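Local coordinates for protein hypothetical sugar kinase (Cytophaga hutchinsonii, PDB 3R8E) that probably transfers a phosphate group from ATP to a sugar, as a putative kinase of the ROK family with a ribonuclease H-like fold, at residues 283-286 against 287-291; 175-178 against 179-182; 292-295 against 296-299; 275-278 against 279-283. All blocks are in the same frame, centred on the assembly; numbering follows the deposited sequence. Where two conformers were deposited one is given.

Contact 1: 283-286 against 287-291; sequences KAML and EHLPT
E287, H288 and L289 hand their backbone N-H groups back four residues to the carbonyls of K283, A284 and M285. E287 N to K283 O and L289 N to M285 O are both 2.9 Å, and H288 N to A284 O is looser at 3.2 Å. Apolar packing follows the same spacing: the selenomethionine M285 bends at its last torsion (81°), and its CE meets CD1 of L289 at 3.8 Å, the two side chains running alongside each other against helix 235-259. Among the charged groups, K283 lays its hydrocarbon along the carboxylate of E287, CE being 3.6 Å from OE2, while NZ stays 4.7 Å from that OE2, too far for a salt bridge. The H288 ring turns an edge to the backbone, its CD2 coming within 3.0 Å of A284 O near the ring plane, and it also packs on L181 of the second subunit. With an alanine here the ring edge beside A284 O would be gone, and L181 of the second subunit is likely to lose part of its packing. L289 is the first residue to abandon helical torsions, so these i to i+4 pairings form an alpha helix C-terminus.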
loop_
_atom_site.group_PDB
_atom_site.type_symbol
_atom_site.label_atom_id
_atom_site.label_comp_id
_atom_site.label_asym_id
_atom_site.label_seq_id
_atom_site.Cartn_x
_atom_site.Cartn_y
_atom_site.Cartn_z
ATOM N N LYS A 283 -9.618 -17.127 -4.704
ATOM C CA LYS A 283 -9.527 -17.329 -6.150
ATOM C C LYS A 283 -8.950 -16.076 -6.836
ATOM O O LYS A 283 -8.022 -16.209 -7.632
ATOM C CB LYS A 283 -10.900 -17.705 -6.736
ATOM C CG LYS A 283 -10.852 -18.174 -8.190
ATOM C CD LYS A 283 -12.233 -18.557 -8.722
ATOM C CE LYS A 283 -12.965 -17.405 -9.372
ATOM N NZ LYS A 283 -14.316 -17.813 -9.842
ATOM N N ALA A 284 -9.462 -14.873 -6.488
ATOM C CA ALA A 284 -8.986 -13.603 -7.046
ATOM C C ALA A 284 -7.503 -13.387 -6.733
ATOM O O ALA A 284 -6.754 -12.970 -7.609
ATOM C CB ALA A 284 -9.813 -12.440 -6.508
HETATM N N MSE A 285 -7.070 -13.737 -5.509
HETATM C CA MSE A 285 -5.681 -13.597 -5.070
HETATM C C MSE A 285 -4.768 -14.568 -5.829
HETATM O O MSE A 285 -3.693 -14.172 -6.264
HETATM C CB MSE A 285 -5.574 -13.802 -3.556
HETATM C CG MSE A 285 -6.317 -12.724 -2.769
HETATM SE SE MSE A 285 -5.925 -12.799 -0.873
HETATM C CE MSE A 285 -4.222 -11.854 -0.986
ATOM N N LEU A 286 -5.213 -15.815 -6.036
ATOM C CA LEU A 286 -4.422 -16.795 -6.777
ATOM C C LEU A 286 -4.334 -16.428 -8.262
ATOM O O LEU A 286 -3.304 -16.679 -8.875
ATOM C CB LEU A 286 -5.003 -18.205 -6.619
ATOM C CG LEU A 286 -4.935 -18.852 -5.229
ATOM C CD1 LEU A 286 -5.843 -20.076 -5.168
ATOM C CD2 LEU A 286 -3.511 -19.259 -4.873
ATOM N N GLU A 287 -5.403 -15.827 -8.829
ATOM C CA GLU A 287 -5.450 -15.417 -10.238
ATOM C C GLU A 287 -4.473 -14.287 -10.563
ATOM O O GLU A 287 -3.889 -14.290 -11.647
ATOM C CB GLU A 287 -6.862 -14.950 -10.621
ATOM C CG GLU A 287 -7.810 -16.068 -11.028
ATOM C CD GLU A 287 -9.263 -15.682 -11.255
ATOM O OE1 GLU A 287 -9.574 -14.469 -11.282
ATOM O OE2 GLU A 287 -10.094 -16.605 -11.416
ATOM N N HIS A 288 -4.320 -13.310 -9.647
ATOM C CA HIS A 288 -3.526 -12.108 -9.900
ATOM C C HIS A 288 -2.158 -12.047 -9.202
ATOM O O HIS A 288 -1.358 -11.182 -9.559
ATOM C CB HIS A 288 -4.336 -10.866 -9.504
ATOM C CG HIS A 288 -5.618 -10.722 -10.264
ATOM N ND1 HIS A 288 -5.631 -10.333 -11.589
ATOM C CD2 HIS A 288 -6.892 -10.912 -9.852
ATOM C CE1 HIS A 288 -6.906 -10.294 -11.938
ATOM N NE2 HIS A 288 -7.700 -10.643 -10.929
ATOM N N LEU A 289 -1.895 -12.908 -8.211
ATOM C CA LEU A 289 -0.615 -12.875 -7.505
ATOM C C LEU A 289 0.238 -14.107 -7.793
ATOM O O LEU A 289 -0.295 -15.213 -7.794
ATOM C CB LEU A 289 -0.807 -12.751 -5.979
ATOM C CG LEU A 289 -1.466 -11.468 -5.445
ATOM C CD1 LEU A 289 -1.935 -11.671 -4.019
ATOM C CD2 LEU A 289 -0.524 -10.251 -5.545
ATOM N N PRO A 290 1.577 -13.947 -7.935
ATOM C CA PRO A 290 2.441 -15.127 -8.126
ATOM C C PRO A 290 2.577 -15.943 -6.831
ATOM O O PRO A 290 2.188 -15.476 -5.753
ATOM C CB PRO A 290 3.779 -14.523 -8.565
ATOM C CG PRO A 290 3.789 -13.158 -7.975
ATOM C CD PRO A 290 2.361 -12.693 -7.946
ATOM N N THR A 291 3.160 -17.150 -6.935
ATOM C CA THR A 291 3.320 -18.083 -5.806
ATOM C C THR A 291 4.184 -17.497 -4.662
ATOM O O THR A 291 4.010 -17.918 -3.510
ATOM C CB THR A 291 3.852 -19.443 -6.271
ATOM O OG1 THR A 291 5.090 -19.273 -6.949
ATOM C CG2 THR A 291 2.858 -20.183 -7.159
HETATM O O HOH W 1 -0.911 -17.124 -9.153
#

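Contact 2: 175-178 against 179-182; sequences TEVG and HMLT
E176 and H179 extend their side chains alongside each other in the same direction. The glutamate folds at its second torsion (-71°), which swings the carboxylate back toward the ring, and OE1 reaches the ring edge in plane, 3.7 Å from CD2 of H179. The carboxylate is turned 32° from the ring plane. A water joins the two polar ends, giving a proton to E176 OE1 at 2.7 Å and lying 3.1 Å from H179 NE2, again at the ring edge. A leucine in place of H179 would remove the nitrogen that this water meets and would probably leave the E176 carboxylate freer to turn. On the apolar side the selenomethionine M180 runs alongside V177; bent at chi3 (87°), it sets SE 3.7 Å from V177 CB, while its CG rests 3.4 Å from V177 O. The backbone makes a short 3-10 turn here: M180 N bonds V177 O at 3.1 Å from well above the carbonyl plane, and H179 N reaches E176 O only weakly, at 3.4 Å. The sequence EVGH matches the ExGH motif of ROK kinases, whose glutamate and histidine contact the sugar in relatives. The segment lies in the loop between strand 165-166 and helix 189-192, where V177 packs on S158 of strand 156-162 and on I255 of helix 235-259, while E176 and H179 touch R257 of the second subunit.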
loop_
_atom_site.group_PDB
_atom_site.type_symbol
_atom_site.label_atom_id
_atom_site.label_comp_id
_atom_site.label_asym_id
_atom_site.label_seq_id
_atom_site.Cartn_x
_atom_site.Cartn_y
_atom_site.Cartn_z
ATOM N N THR A 175 -3.083 3.007 5.644
ATOM C CA THR A 175 -4.034 1.899 5.479
ATOM C C THR A 175 -5.515 2.319 5.607
ATOM O O THR A 175 -6.294 1.692 6.343
ATOM C CB THR A 175 -3.679 0.725 6.420
ATOM O OG1 THR A 175 -3.678 1.176 7.774
ATOM C CG2 THR A 175 -2.322 0.113 6.098
ATOM N N GLU A 176 -5.912 3.326 4.813
ATOM C CA GLU A 176 -7.303 3.770 4.666
ATOM C C GLU A 176 -7.845 3.043 3.428
ATOM O O GLU A 176 -8.175 3.667 2.419
ATOM C CB GLU A 176 -7.371 5.305 4.545
ATOM C CG GLU A 176 -7.218 6.005 5.890
ATOM C CD GLU A 176 -8.396 5.871 6.840
ATOM O OE1 GLU A 176 -9.505 5.516 6.379
ATOM O OE2 GLU A 176 -8.211 6.126 8.050
ATOM N N VAL A 177 -7.882 1.694 3.502
ATOM C CA VAL A 177 -8.168 0.825 2.355
ATOM C C VAL A 177 -9.636 0.850 1.917
ATOM O O VAL A 177 -9.916 0.527 0.763
ATOM C CB VAL A 177 -7.663 -0.634 2.520
ATOM C CG1 VAL A 177 -6.223 -0.683 3.034
ATOM C CG2 VAL A 177 -8.590 -1.454 3.395
ATOM N N GLY A 178 -10.541 1.264 2.802
ATOM C CA GLY A 178 -11.959 1.369 2.463
ATOM C C GLY A 178 -12.204 2.329 1.314
ATOM O O GLY A 178 -13.153 2.161 0.544
ATOM N N HIS A 179 -11.310 3.323 1.163
ATOM C CA HIS A 179 -11.448 4.357 0.142
ATOM C C HIS A 179 -10.630 4.085 -1.127
ATOM O O HIS A 179 -10.604 4.939 -2.020
ATOM C CB HIS A 179 -11.100 5.717 0.743
ATOM C CG HIS A 179 -11.899 6.017 1.974
ATOM N ND1 HIS A 179 -13.225 6.410 1.894
ATOM C CD2 HIS A 179 -11.553 5.909 3.277
ATOM C CE1 HIS A 179 -13.639 6.538 3.145
ATOM N NE2 HIS A 179 -12.666 6.253 4.014
HETATM N N MSE A 180 -10.018 2.888 -1.245
HETATM C CA MSE A 180 -9.297 2.505 -2.461
HETATM C C MSE A 180 -10.268 2.333 -3.619
HETATM O O MSE A 180 -11.426 1.956 -3.402
HETATM C CB MSE A 180 -8.520 1.199 -2.249
HETATM C CG MSE A 180 -7.330 1.354 -1.341
HETATM SE SE MSE A 180 -6.577 -0.406 -1.004
HETATM C CE MSE A 180 -5.433 -0.513 -2.505
ATOM N N LEU A 181 -9.809 2.609 -4.848
ATOM C CA LEU A 181 -10.632 2.432 -6.038
ATOM C C LEU A 181 -10.620 0.972 -6.468
ATOM O O LEU A 181 -9.566 0.329 -6.440
ATOM C CB LEU A 181 -10.144 3.329 -7.196
ATOM C CG LEU A 181 -10.042 4.832 -6.922
ATOM C CD1 LEU A 181 -9.381 5.546 -8.092
ATOM C CD2 LEU A 181 -11.421 5.448 -6.635
ATOM N N THR A 182 -11.788 0.456 -6.880
ATOM C CA THR A 182 -11.941 -0.927 -7.338
ATOM C C THR A 182 -11.878 -0.993 -8.873
ATOM O O THR A 182 -11.776 0.048 -9.524
ATOM C CB THR A 182 -13.269 -1.523 -6.821
ATOM O OG1 THR A 182 -14.361 -0.855 -7.452
ATOM C CG2 THR A 182 -13.405 -1.450 -5.309
HETATM O O HOH W 2 -12.101 5.473 6.934
#

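Contact 3: 292-295 against 296-299; sequences YYTD and DMYI
One water draws together D296 OD1, at 2.6 Å, and Y292 O, at 2.7 Å. The same OD1 takes a hydrogen bond from N262 ND2 and a salt bridge from R171 of the second subunit, whose NH2 also bonds Y292 O, so this carboxylate oxygen is held by groups of both chains. The backbone between forms a type I beta turn from T294 to M297, carrying the chain from helix 291-294 into strand 298-301, an outer strand of a ribonuclease H-like sheet. The bond that closes the turn, M297 N to T294 O, is weak at 3.3 Å though nearly straight (166°). D296 holds CG between its own N and carbonyl carbon (chi1 56°), which curls the carboxylate back over the turn toward the helix. The selenomethionine M297 runs alongside T294, a contact less certain because M297 has two modelled conformers. Just before the turn, Y292 sets its CD2 3.6 Å above the centre of the Y293 ring, and its hydroxyl bonds D260 of its own chain and N173 of the second subunit. A second water staples the turn's far end, donating to D295 O at 3.1 Å and to M297 O at 2.7 Å.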
loop_
_atom_site.group_PDB
_atom_site.type_symbol
_atom_site.label_atom_id
_atom_site.label_comp_id
_atom_site.label_asym_id
_atom_site.label_seq_id
_atom_site.Cartn_x
_atom_site.Cartn_y
_atom_site.Cartn_z
ATOM N N TYR A 292 5.070 -16.517 -4.963
ATOM C CA TYR A 292 5.865 -15.827 -3.937
ATOM C C TYR A 292 4.967 -15.369 -2.766
ATOM O O TYR A 292 5.345 -15.522 -1.607
ATOM C CB TYR A 292 6.622 -14.613 -4.532
ATOM C CG TYR A 292 7.202 -13.703 -3.469
ATOM C CD1 TYR A 292 8.308 -14.092 -2.718
ATOM C CD2 TYR A 292 6.600 -12.482 -3.161
ATOM C CE1 TYR A 292 8.817 -13.282 -1.705
ATOM C CE2 TYR A 292 7.091 -11.669 -2.139
ATOM C CZ TYR A 292 8.203 -12.072 -1.417
ATOM O OH TYR A 292 8.681 -11.297 -0.392
ATOM N N TYR A 293 3.768 -14.849 -3.077
ATOM C CA TYR A 293 2.823 -14.387 -2.050
ATOM C C TYR A 293 1.851 -15.449 -1.573
ATOM O O TYR A 293 1.477 -15.427 -0.405
ATOM C CB TYR A 293 1.964 -13.236 -2.578
ATOM C CG TYR A 293 2.736 -12.076 -3.151
ATOM C CD1 TYR A 293 3.181 -11.040 -2.335
ATOM C CD2 TYR A 293 2.965 -11.974 -4.516
ATOM C CE1 TYR A 293 3.840 -9.931 -2.867
ATOM C CE2 TYR A 293 3.641 -10.883 -5.059
ATOM C CZ TYR A 293 4.075 -9.860 -4.232
ATOM O OH TYR A 293 4.737 -8.786 -4.775
ATOM N N THR A 294 1.355 -16.302 -2.490
ATOM C CA THR A 294 0.261 -17.219 -2.175
ATOM C C THR A 294 0.681 -18.551 -1.529
ATOM O O THR A 294 -0.153 -19.151 -0.849
ATOM C CB THR A 294 -0.580 -17.482 -3.426
ATOM O OG1 THR A 294 0.201 -18.167 -4.394
ATOM C CG2 THR A 294 -1.151 -16.195 -4.038
ATOM N N ASP A 295 1.928 -19.026 -1.728
ATOM C CA ASP A 295 2.345 -20.332 -1.186
ATOM C C ASP A 295 2.160 -20.461 0.333
ATOM O O ASP A 295 1.660 -21.498 0.780
ATOM C CB ASP A 295 3.791 -20.672 -1.564
ATOM C CG ASP A 295 3.940 -21.361 -2.911
ATOM O OD1 ASP A 295 2.910 -21.549 -3.607
ATOM O OD2 ASP A 295 5.079 -21.724 -3.264
ATOM N N ASP A 296 2.532 -19.430 1.118
ATOM C CA ASP A 296 2.369 -19.508 2.571
ATOM C C ASP A 296 1.342 -18.482 3.081
ATOM O O ASP A 296 1.417 -18.053 4.235
ATOM C CB ASP A 296 3.723 -19.365 3.303
ATOM C CG ASP A 296 4.555 -18.120 3.024
ATOM O OD1 ASP A 296 4.122 -17.280 2.204
ATOM O OD2 ASP A 296 5.651 -17.998 3.614
HETATM N N MSE A 297 0.376 -18.110 2.216
HETATM C CA MSE A 297 -0.657 -17.146 2.586
HETATM C C MSE A 297 -1.646 -17.778 3.576
HETATM O O MSE A 297 -1.846 -19.002 3.584
HETATM C CB MSE A 297 -1.371 -16.583 1.344
HETATM C CG MSE A 297 -2.426 -17.520 0.741
HETATM SE SE MSE A 297 -3.459 -16.695 -0.681
HETATM C CE MSE A 297 -4.074 -15.151 0.273
ATOM N N TYR A 298 -2.234 -16.935 4.437
ATOM C CA TYR A 298 -3.192 -17.349 5.456
ATOM C C TYR A 298 -4.348 -16.364 5.489
ATOM O O TYR A 298 -4.126 -15.155 5.531
ATOM C CB TYR A 298 -2.513 -17.457 6.833
ATOM C CG TYR A 298 -3.466 -17.557 8.006
ATOM C CD1 TYR A 298 -4.193 -18.722 8.243
ATOM C CD2 TYR A 298 -3.626 -16.495 8.892
ATOM C CE1 TYR A 298 -5.073 -18.819 9.323
ATOM C CE2 TYR A 298 -4.484 -16.589 9.987
ATOM C CZ TYR A 298 -5.217 -17.748 10.191
ATOM O OH TYR A 298 -6.069 -17.833 11.269
ATOM N N ILE A 299 -5.577 -16.887 5.428
ATOM C CA ILE A 299 -6.797 -16.092 5.528
ATOM C C ILE A 299 -7.568 -16.667 6.705
ATOM O O ILE A 299 -8.002 -17.821 6.662
ATOM C CB ILE A 299 -7.628 -16.027 4.222
ATOM C CG1 ILE A 299 -6.786 -15.473 3.059
ATOM C CG2 ILE A 299 -8.906 -15.181 4.439
ATOM C CD1 ILE A 299 -7.303 -15.804 1.721
HETATM O O HOH W 3 4.755 -17.811 -0.225
HETATM O O HOH W 4 -1.169 -21.192 2.108
#

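Contact 4: 275-278 against 279-283; sequences DYFV and PNLKK
L281 meets F277 one helical turn back, and its side chain can be followed outward from the backbone. CB sits beside two carbonyls, 3.3 Å from V278 O and slightly farther from F277 O. From there CG swings anti to the backbone N (chi1 -174°), and the chain forks. The CD1 branch runs alongside the phenylalanine and reaches its ring at the edge, near the ring plane, 4.0 Å from F277 CE1. The CD2 branch leads to strand 298-301, where it packs on CD1 of I299. F277 reaches this pairing with its ring tucked back over its own backbone (chi1 71°), and both side chains press on I248 of helix 235-259 and L266 of strand 263-267.

The backbone that carries them is a proline kink in helix 274-288. P279 has no N-H to offer the preceding turn, and its CD instead sits 3.3 Å from D275 O. At the next position the helix opens enough for a water to take over: it donates to Y276 O at 2.8 Å and accepts from N280 N at 3.0 Å, standing in for the missing direct bond. N280 turns its amide away from the kink, ND2 bonding A242 O. Regular helical bonding resumes with L281 N to F277 O at 3.2 Å, followed by K282 N to V278 O at 2.8 Å, a nearly straight bond of 171° that also comes in almost in line with the V278 carbonyl.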
loop_
_atom_site.group_PDB
_atom_site.type_symbol
_atom_site.label_atom_id
_atom_site.label_comp_id
_atom_site.label_asym_id
_atom_site.label_seq_id
_atom_site.Cartn_x
_atom_site.Cartn_y
_atom_site.Cartn_z
ATOM N N ASP A 275 -17.309 -18.340 5.107
ATOM C CA ASP A 275 -17.313 -19.529 4.257
ATOM C C ASP A 275 -17.887 -19.307 2.850
ATOM O O ASP A 275 -17.549 -20.067 1.940
ATOM C CB ASP A 275 -18.093 -20.665 4.943
ATOM C CG ASP A 275 -17.496 -21.139 6.260
ATOM O OD1 ASP A 275 -16.287 -20.889 6.495
ATOM O OD2 ASP A 275 -18.228 -21.787 7.041
ATOM N N TYR A 276 -18.735 -18.282 2.666
ATOM C CA TYR A 276 -19.404 -18.040 1.389
ATOM C C TYR A 276 -18.684 -17.006 0.502
ATOM O O TYR A 276 -18.840 -17.079 -0.720
ATOM C CB TYR A 276 -20.875 -17.647 1.631
ATOM C CG TYR A 276 -21.520 -18.533 2.678
ATOM C CD1 TYR A 276 -21.752 -19.884 2.428
ATOM C CD2 TYR A 276 -21.773 -18.057 3.961
ATOM C CE1 TYR A 276 -22.262 -20.726 3.415
ATOM C CE2 TYR A 276 -22.279 -18.890 4.956
ATOM C CZ TYR A 276 -22.520 -20.224 4.679
ATOM O OH TYR A 276 -23.011 -21.049 5.661
ATOM N N PHE A 277 -17.890 -16.082 1.079
ATOM C CA PHE A 277 -17.174 -15.098 0.252
ATOM C C PHE A 277 -15.654 -15.380 0.156
ATOM O O PHE A 277 -15.035 -14.952 -0.817
ATOM C CB PHE A 277 -17.436 -13.643 0.706
ATOM C CG PHE A 277 -16.824 -13.170 2.004
ATOM C CD1 PHE A 277 -15.497 -12.754 2.058
ATOM C CD2 PHE A 277 -17.604 -13.020 3.143
ATOM C CE1 PHE A 277 -14.941 -12.287 3.250
ATOM C CE2 PHE A 277 -17.047 -12.549 4.336
ATOM C CZ PHE A 277 -15.714 -12.190 4.382
ATOM N N VAL A 278 -15.055 -16.089 1.138
ATOM C CA VAL A 278 -13.605 -16.371 1.135
ATOM C C VAL A 278 -13.181 -17.250 -0.090
ATOM O O VAL A 278 -12.135 -16.933 -0.654
ATOM C CB VAL A 278 -13.096 -16.936 2.496
ATOM C CG1 VAL A 278 -11.667 -17.478 2.402
ATOM C CG2 VAL A 278 -13.171 -15.855 3.573
ATOM N N PRO A 279 -13.933 -18.273 -0.583
ATOM C CA PRO A 279 -13.450 -19.016 -1.764
ATOM C C PRO A 279 -13.149 -18.111 -2.965
ATOM O O PRO A 279 -12.067 -18.236 -3.532
ATOM C CB PRO A 279 -14.590 -19.993 -2.061
ATOM C CG PRO A 279 -15.224 -20.214 -0.746
ATOM C CD PRO A 279 -15.192 -18.867 -0.080
ATOM N N ASN A 280 -14.052 -17.168 -3.313
ATOM C CA ASN A 280 -13.815 -16.265 -4.451
ATOM C C ASN A 280 -12.750 -15.212 -4.141
ATOM O O ASN A 280 -12.071 -14.751 -5.060
ATOM C CB ASN A 280 -15.091 -15.604 -4.920
ATOM C CG ASN A 280 -15.666 -16.267 -6.147
ATOM O OD1 ASN A 280 -15.333 -17.411 -6.479
ATOM N ND2 ASN A 280 -16.525 -15.562 -6.866
ATOM N N LEU A 281 -12.604 -14.846 -2.858
ATOM C CA LEU A 281 -11.569 -13.930 -2.383
ATOM C C LEU A 281 -10.213 -14.578 -2.660
ATOM O O LEU A 281 -9.350 -13.944 -3.277
ATOM C CB LEU A 281 -11.772 -13.645 -0.874
ATOM C CG LEU A 281 -10.885 -12.596 -0.193
ATOM C CD1 LEU A 281 -11.503 -12.165 1.118
ATOM C CD2 LEU A 281 -9.483 -13.147 0.115
ATOM N N LYS A 282 -10.053 -15.858 -2.220
ATOM C CA LYS A 282 -8.829 -16.636 -2.408
ATOM C C LYS A 282 -8.553 -16.830 -3.904
ATOM O O LYS A 282 -7.407 -16.692 -4.327
ATOM C CB LYS A 282 -8.953 -17.987 -1.685
ATOM C CG LYS A 282 -7.625 -18.674 -1.376
ATOM C CD LYS A 282 -7.815 -19.953 -0.554
ATOM C CE LYS A 282 -7.981 -19.697 0.930
ATOM N NZ LYS A 282 -8.165 -20.959 1.693
ATOM N N LYS A 283 -9.618 -17.127 -4.704
ATOM C CA LYS A 283 -9.527 -17.329 -6.150
ATOM C C LYS A 283 -8.950 -16.076 -6.836
ATOM O O LYS A 283 -8.022 -16.209 -7.632
ATOM C CB LYS A 283 -10.900 -17.705 -6.736
ATOM C CG LYS A 283 -10.852 -18.174 -8.190
ATOM C CD LYS A 283 -12.233 -18.557 -8.722
ATOM C CE LYS A 283 -12.965 -17.405 -9.372
ATOM N NZ LYS A 283 -14.316 -17.813 -9.842
HETATM O O HOH W 5 -16.995 -17.366 -2.815
#

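How the contacts relate
From the N terminus the order is contact 2, contact 4, contact 1 and contact 3; each closes only a turn of continuous chain, and none nests in or crosses another. Contact 2 belongs to the loop between strand 165-166 and helix 189-192. Contacts 4 and 1 share K283 and take up successive parts of helix 274-288, from its kink to its C-terminal end. Contact 3 then returns the chain to the sheet through helix 291-294 and strand 298-301. It packs back on contacts 1 and 4: T294 touches L286, and I299 touches V278 and K282. Within one chain contact 2 is about 11 Å from contact 1 at the nearest atoms, yet L181 of one subunit meets H288 of the other.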